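PDB 2CSU: 457aa long hypothetical protein from Pyrococcus horikoshii, which is of unknown function but combines a Rossmann-like CoA-binding domain with two domains of the succinyl-CoA synthetase type. Local coordinates for residues A[2-14]-A[125-139]. Sequence-based numbering, arbitrary orientation.
Sequences LDYFFNPKGIAVI and IGPNCVGIMNTHVDL
The contact joins the turn before strand 10-14, the first strand of the Rossmann-like parallel sheet, to the 131-134/139-142 hairpin of the adjoining mixed sheet, with F5 against I125 and I132, and F6 against I132 and N134. One hydrogen bond joins the segments: N134 ND2 gives to F6 O at 2.6 Å, and its N-H...O angle of 175° makes it nearly straight. The acceptor lies almost in the N134 amide plane, whereas the donor stands above the F6 carbonyl plane, 44° out of it. N134 sends CG anti to its own N (chi1 -171°), which carries the amide across to the turn. Its backbone O, meanwhile, accepts from both V137 N and L139 N, and D138 and L139 together facing N134 form a G1 beta bulge. The F5 ring is sandwiched: Y4 CE1 lies over one face near the rim, and I125 CD1 makes a CH-pi contact on the other, 4.0 Å from the centroid. I132 crosses F5 at about a right angle, its CD1 3.9 Å from F5 CD1. V93 of strand 91-94 also touches both F5 and I132. L139 splits its branches: CD2 sits 3.4 Å from F6 O, while CD1 meets I11 CD1 at 3.6 Å.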
loop_
_atom_site.group_PDB
_atom_site.type_symbol
_atom_site.label_atom_id
_atom_site.label_comp_id
_atom_site.label_asym_id
_atom_site.label_seq_id
_atom_site.Cartn_x
_atom_site.Cartn_y
_atom_site.Cartn_z
ATOM N N LEU A 2 -9.807 -18.166 28.974
ATOM C CA LEU A 2 -9.207 -17.661 27.746
ATOM C C LEU A 2 -8.385 -16.395 28.000
ATOM O O LEU A 2 -7.856 -15.766 27.092
ATOM C CB LEU A 2 -10.330 -17.364 26.753
ATOM C CG LEU A 2 -10.752 -18.605 25.961
ATOM C CD1 LEU A 2 -10.922 -18.319 24.468
ATOM C CD2 LEU A 2 -9.742 -19.747 26.067
ATOM N N ASP A 3 -8.324 -16.004 29.287
ATOM C CA ASP A 3 -7.533 -14.834 29.643
ATOM C C ASP A 3 -6.082 -15.210 29.937
ATOM O O ASP A 3 -5.149 -14.474 29.640
ATOM C CB ASP A 3 -8.159 -14.187 30.877
ATOM C CG ASP A 3 -7.429 -12.888 31.182
ATOM O OD1 ASP A 3 -7.299 -12.075 30.265
ATOM O OD2 ASP A 3 -7.001 -12.702 32.317
ATOM N N TYR A 4 -5.955 -16.401 30.552
ATOM C CA TYR A 4 -4.619 -16.898 30.854
ATOM C C TYR A 4 -3.784 -17.075 29.584
ATOM O O TYR A 4 -2.601 -17.380 29.624
ATOM C CB TYR A 4 -4.760 -18.239 31.576
ATOM C CG TYR A 4 -5.701 -19.116 30.830
ATOM C CD1 TYR A 4 -5.282 -19.749 29.663
ATOM C CD2 TYR A 4 -7.002 -19.316 31.294
ATOM C CE1 TYR A 4 -6.149 -20.582 28.971
ATOM C CE2 TYR A 4 -7.873 -20.140 30.597
ATOM C CZ TYR A 4 -7.453 -20.767 29.439
ATOM O OH TYR A 4 -8.311 -21.594 28.742
ATOM N N PHE A 5 -4.459 -16.899 28.432
ATOM C CA PHE A 5 -3.755 -17.013 27.161
ATOM C C PHE A 5 -2.959 -15.744 26.847
ATOM O O PHE A 5 -1.846 -15.787 26.339
ATOM C CB PHE A 5 -4.790 -17.263 26.065
ATOM C CG PHE A 5 -4.906 -18.736 25.803
ATOM C CD1 PHE A 5 -3.775 -19.459 25.443
ATOM C CD2 PHE A 5 -6.136 -19.364 25.909
ATOM C CE1 PHE A 5 -3.881 -20.819 25.190
ATOM C CE2 PHE A 5 -6.232 -20.729 25.656
ATOM C CZ PHE A 5 -5.108 -21.462 25.296
ATOM N N PHE A 6 -3.636 -14.616 27.133
ATOM C CA PHE A 6 -3.064 -13.320 26.780
ATOM C C PHE A 6 -2.501 -12.584 28.000
ATOM O O PHE A 6 -1.796 -11.591 27.886
ATOM C CB PHE A 6 -4.163 -12.484 26.125
ATOM C CG PHE A 6 -4.763 -13.250 24.983
ATOM C CD1 PHE A 6 -4.083 -13.323 23.774
ATOM C CD2 PHE A 6 -5.981 -13.889 25.142
ATOM C CE1 PHE A 6 -4.625 -14.046 22.721
ATOM C CE2 PHE A 6 -6.517 -14.615 24.080
ATOM C CZ PHE A 6 -5.841 -14.698 22.869
ATOM N N ASN A 7 -2.755 -13.058 29.211
ATOM C CA ASN A 7 -2.211 -12.440 30.412
ATOM C C ASN A 7 -1.768 -13.546 31.376
ATOM O O ASN A 7 -2.221 -13.615 32.522
ATOM C CB ASN A 7 -3.272 -11.528 31.045
ATOM C CG ASN A 7 -3.422 -10.205 30.287
ATOM O OD1 ASN A 7 -2.451 -9.457 30.144
ATOM N ND2 ASN A 7 -4.634 -9.914 29.796
ATOM N N PRO A 8 -0.868 -14.433 30.911
ATOM C CA PRO A 8 -0.365 -15.544 31.728
ATOM C C PRO A 8 0.591 -15.108 32.840
ATOM O O PRO A 8 1.350 -14.150 32.681
ATOM C CB PRO A 8 0.315 -16.444 30.701
ATOM C CG PRO A 8 0.851 -15.450 29.705
ATOM C CD PRO A 8 -0.282 -14.462 29.556
ATOM N N LYS A 9 0.535 -15.822 33.960
ATOM C CA LYS A 9 1.372 -15.541 35.117
ATOM C C LYS A 9 2.606 -16.429 35.134
ATOM O O LYS A 9 3.587 -16.131 35.822
ATOM C CB LYS A 9 0.568 -15.735 36.409
ATOM C CG LYS A 9 -0.841 -15.157 36.336
ATOM C CD LYS A 9 -1.391 -14.820 37.728
ATOM C CE LYS A 9 -2.312 -15.905 38.256
ATOM N NZ LYS A 9 -2.339 -15.903 39.750
ATOM N N GLY A 10 2.543 -17.515 34.372
ATOM C CA GLY A 10 3.647 -18.445 34.280
ATOM C C GLY A 10 3.600 -19.156 32.946
ATOM O O GLY A 10 2.623 -19.847 32.634
ATOM N N ILE A 11 4.654 -18.993 32.152
ATOM C CA ILE A 11 4.714 -19.617 30.837
ATOM C C ILE A 11 5.779 -20.688 30.732
ATOM O O ILE A 11 6.919 -20.483 31.128
ATOM C CB ILE A 11 5.018 -18.589 29.721
ATOM C CG1 ILE A 11 4.044 -17.419 29.787
ATOM C CG2 ILE A 11 4.957 -19.275 28.366
ATOM C CD1 ILE A 11 4.321 -16.342 28.756
ATOM N N ALA A 12 5.397 -21.831 30.182
ATOM C CA ALA A 12 6.332 -22.921 29.971
ATOM C C ALA A 12 6.534 -23.035 28.469
ATOM O O ALA A 12 5.565 -23.188 27.710
ATOM C CB ALA A 12 5.767 -24.243 30.532
ATOM N N VAL A 13 7.777 -22.911 28.020
ATOM C CA VAL A 13 8.026 -23.062 26.596
ATOM C C VAL A 13 8.690 -24.415 26.453
ATOM O O VAL A 13 9.866 -24.583 26.763
ATOM C CB VAL A 13 8.927 -21.962 26.038
ATOM C CG1 VAL A 13 9.078 -22.153 24.531
ATOM C CG2 VAL A 13 8.312 -20.592 26.325
ATOM N N ILE A 14 7.912 -25.395 26.010
ATOM C CA ILE A 14 8.422 -26.748 25.877
ATOM C C ILE A 14 9.036 -26.921 24.504
ATOM O O ILE A 14 8.342 -26.958 23.499
ATOM C CB ILE A 14 7.279 -27.755 26.150
ATOM C CG1 ILE A 14 6.598 -27.356 27.470
ATOM C CG2 ILE A 14 7.825 -29.187 26.214
ATOM C CD1 ILE A 14 5.454 -28.256 27.924
ATOM N N ILE A 125 -4.826 -24.108 21.592
ATOM C CA ILE A 125 -4.822 -23.375 20.333
ATOM C C ILE A 125 -3.868 -24.009 19.321
ATOM O O ILE A 125 -2.709 -24.283 19.608
ATOM C CB ILE A 125 -4.395 -21.935 20.621
ATOM C CG1 ILE A 125 -5.387 -21.270 21.578
ATOM C CG2 ILE A 125 -4.386 -21.122 19.314
ATOM C CD1 ILE A 125 -5.233 -19.749 21.611
ATOM N N GLY A 126 -4.405 -24.277 18.117
ATOM C CA GLY A 126 -3.635 -25.024 17.131
ATOM C C GLY A 126 -4.229 -26.423 16.942
ATOM O O GLY A 126 -5.428 -26.638 17.064
ATOM N N PRO A 127 -3.358 -27.388 16.594
ATOM C CA PRO A 127 -1.930 -27.156 16.410
ATOM C C PRO A 127 -1.627 -26.510 15.054
ATOM O O PRO A 127 -2.469 -25.882 14.423
ATOM C CB PRO A 127 -1.223 -28.500 16.513
ATOM C CG PRO A 127 -2.246 -29.580 16.188
ATOM C CD PRO A 127 -3.631 -28.812 16.428
ATOM N N ASN A 128 -0.357 -26.653 14.628
ATOM C CA ASN A 128 0.072 -26.011 13.392
ATOM C C ASN A 128 -0.320 -24.531 13.363
ATOM O O ASN A 128 -1.033 -24.060 12.488
ATOM C CB ASN A 128 -0.568 -26.744 12.212
ATOM C CG ASN A 128 0.180 -26.397 10.948
ATOM O OD1 ASN A 128 1.349 -26.024 10.966
ATOM N ND2 ASN A 128 -0.529 -26.534 9.815
ATOM N N CYS A 129 0.139 -23.804 14.397
ATOM C CA CYS A 129 -0.145 -22.376 14.469
ATOM C C CYS A 129 1.148 -21.576 14.633
ATOM O O CYS A 129 2.207 -22.108 14.941
ATOM C CB CYS A 129 -1.050 -22.134 15.675
ATOM S SG CYS A 129 -0.210 -22.498 17.233
ATOM N N VAL A 130 1.048 -20.260 14.372
ATOM C CA VAL A 130 2.220 -19.411 14.565
ATOM C C VAL A 130 2.300 -18.881 15.998
ATOM O O VAL A 130 3.318 -18.373 16.449
ATOM C CB VAL A 130 2.144 -18.246 13.577
ATOM C CG1 VAL A 130 3.236 -17.228 13.898
ATOM C CG2 VAL A 130 2.337 -18.754 12.161
ATOM N N GLY A 131 1.160 -18.978 16.708
ATOM C CA GLY A 131 1.142 -18.546 18.101
ATOM C C GLY A 131 0.171 -17.384 18.323
ATOM O O GLY A 131 -0.689 -17.092 17.503
ATOM N N ILE A 132 0.355 -16.733 19.473
ATOM C CA ILE A 132 -0.464 -15.600 19.915
ATOM C C ILE A 132 0.388 -14.432 20.463
ATOM O O ILE A 132 1.528 -14.606 20.874
ATOM C CB ILE A 132 -1.421 -16.082 21.013
ATOM C CG1 ILE A 132 -0.631 -16.615 22.211
ATOM C CG2 ILE A 132 -2.304 -17.228 20.481
ATOM C CD1 ILE A 132 -1.537 -16.999 23.385
HETATM N N MSE A 133 -0.197 -13.211 20.421
HETATM C CA MSE A 133 0.448 -12.030 21.005
HETATM C C MSE A 133 -0.507 -11.190 21.860
HETATM O O MSE A 133 -1.698 -11.079 21.607
HETATM C CB MSE A 133 0.970 -11.119 19.892
HETATM C CG MSE A 133 1.526 -11.837 18.668
HETATM SE SE MSE A 133 2.315 -10.665 17.557
HETATM C CE MSE A 133 2.751 -11.802 16.237
ATOM N N ASN A 134 0.075 -10.600 22.922
ATOM C CA ASN A 134 -0.589 -9.504 23.621
ATOM C C ASN A 134 0.353 -8.308 23.738
ATOM O O ASN A 134 1.109 -8.166 24.691
ATOM C CB ASN A 134 -1.001 -9.986 25.011
ATOM C CG ASN A 134 -1.871 -8.936 25.663
ATOM O OD1 ASN A 134 -2.067 -7.846 25.141
ATOM N ND2 ASN A 134 -2.409 -9.294 26.845
ATOM N N THR A 135 0.318 -7.460 22.697
ATOM C CA THR A 135 1.254 -6.346 22.629
ATOM C C THR A 135 1.134 -5.432 23.849
ATOM O O THR A 135 2.081 -4.776 24.253
ATOM C CB THR A 135 0.988 -5.560 21.344
ATOM O OG1 THR A 135 -0.377 -5.158 21.299
ATOM C CG2 THR A 135 1.282 -6.428 20.119
ATOM N N HIS A 136 -0.082 -5.385 24.423
ATOM C CA HIS A 136 -0.304 -4.491 25.557
ATOM C C HIS A 136 0.629 -4.791 26.737
ATOM O O HIS A 136 0.981 -3.928 27.533
ATOM C CB HIS A 136 -1.762 -4.625 25.990
ATOM C CG HIS A 136 -2.084 -3.552 26.994
ATOM N ND1 HIS A 136 -3.013 -3.700 27.970
ATOM C CD2 HIS A 136 -1.536 -2.267 27.097
ATOM C CE1 HIS A 136 -3.024 -2.534 28.645
ATOM N NE2 HIS A 136 -2.149 -1.657 28.143
ATOM N N VAL A 137 0.987 -6.083 26.861
ATOM C CA VAL A 137 1.900 -6.475 27.930
ATOM C C VAL A 137 3.147 -7.174 27.379
ATOM O O VAL A 137 3.744 -8.033 28.017
ATOM C CB VAL A 137 1.150 -7.409 28.881
ATOM C CG1 VAL A 137 -0.034 -6.675 29.509
ATOM C CG2 VAL A 137 0.642 -8.624 28.131
ATOM N N ASP A 138 3.581 -6.783 26.180
ATOM C CA ASP A 138 4.782 -7.317 25.553
ATOM C C ASP A 138 4.843 -8.850 25.544
ATOM O O ASP A 138 5.902 -9.445 25.794
ATOM C CB ASP A 138 6.037 -6.752 26.249
ATOM C CG ASP A 138 6.166 -5.234 26.104
ATOM O OD1 ASP A 138 7.005 -4.633 26.808
ATOM O OD2 ASP A 138 5.439 -4.635 25.284
ATOM N N LEU A 139 3.711 -9.483 25.254
ATOM C CA LEU A 139 3.632 -10.939 25.196
ATOM C C LEU A 139 3.630 -11.383 23.734
ATOM O O LEU A 139 2.682 -11.117 23.001
ATOM C CB LEU A 139 2.352 -11.431 25.874
ATOM C CG LEU A 139 2.005 -12.921 25.680
ATOM C CD1 LEU A 139 2.791 -13.778 26.668
ATOM C CD2 LEU A 139 0.503 -13.126 25.899
#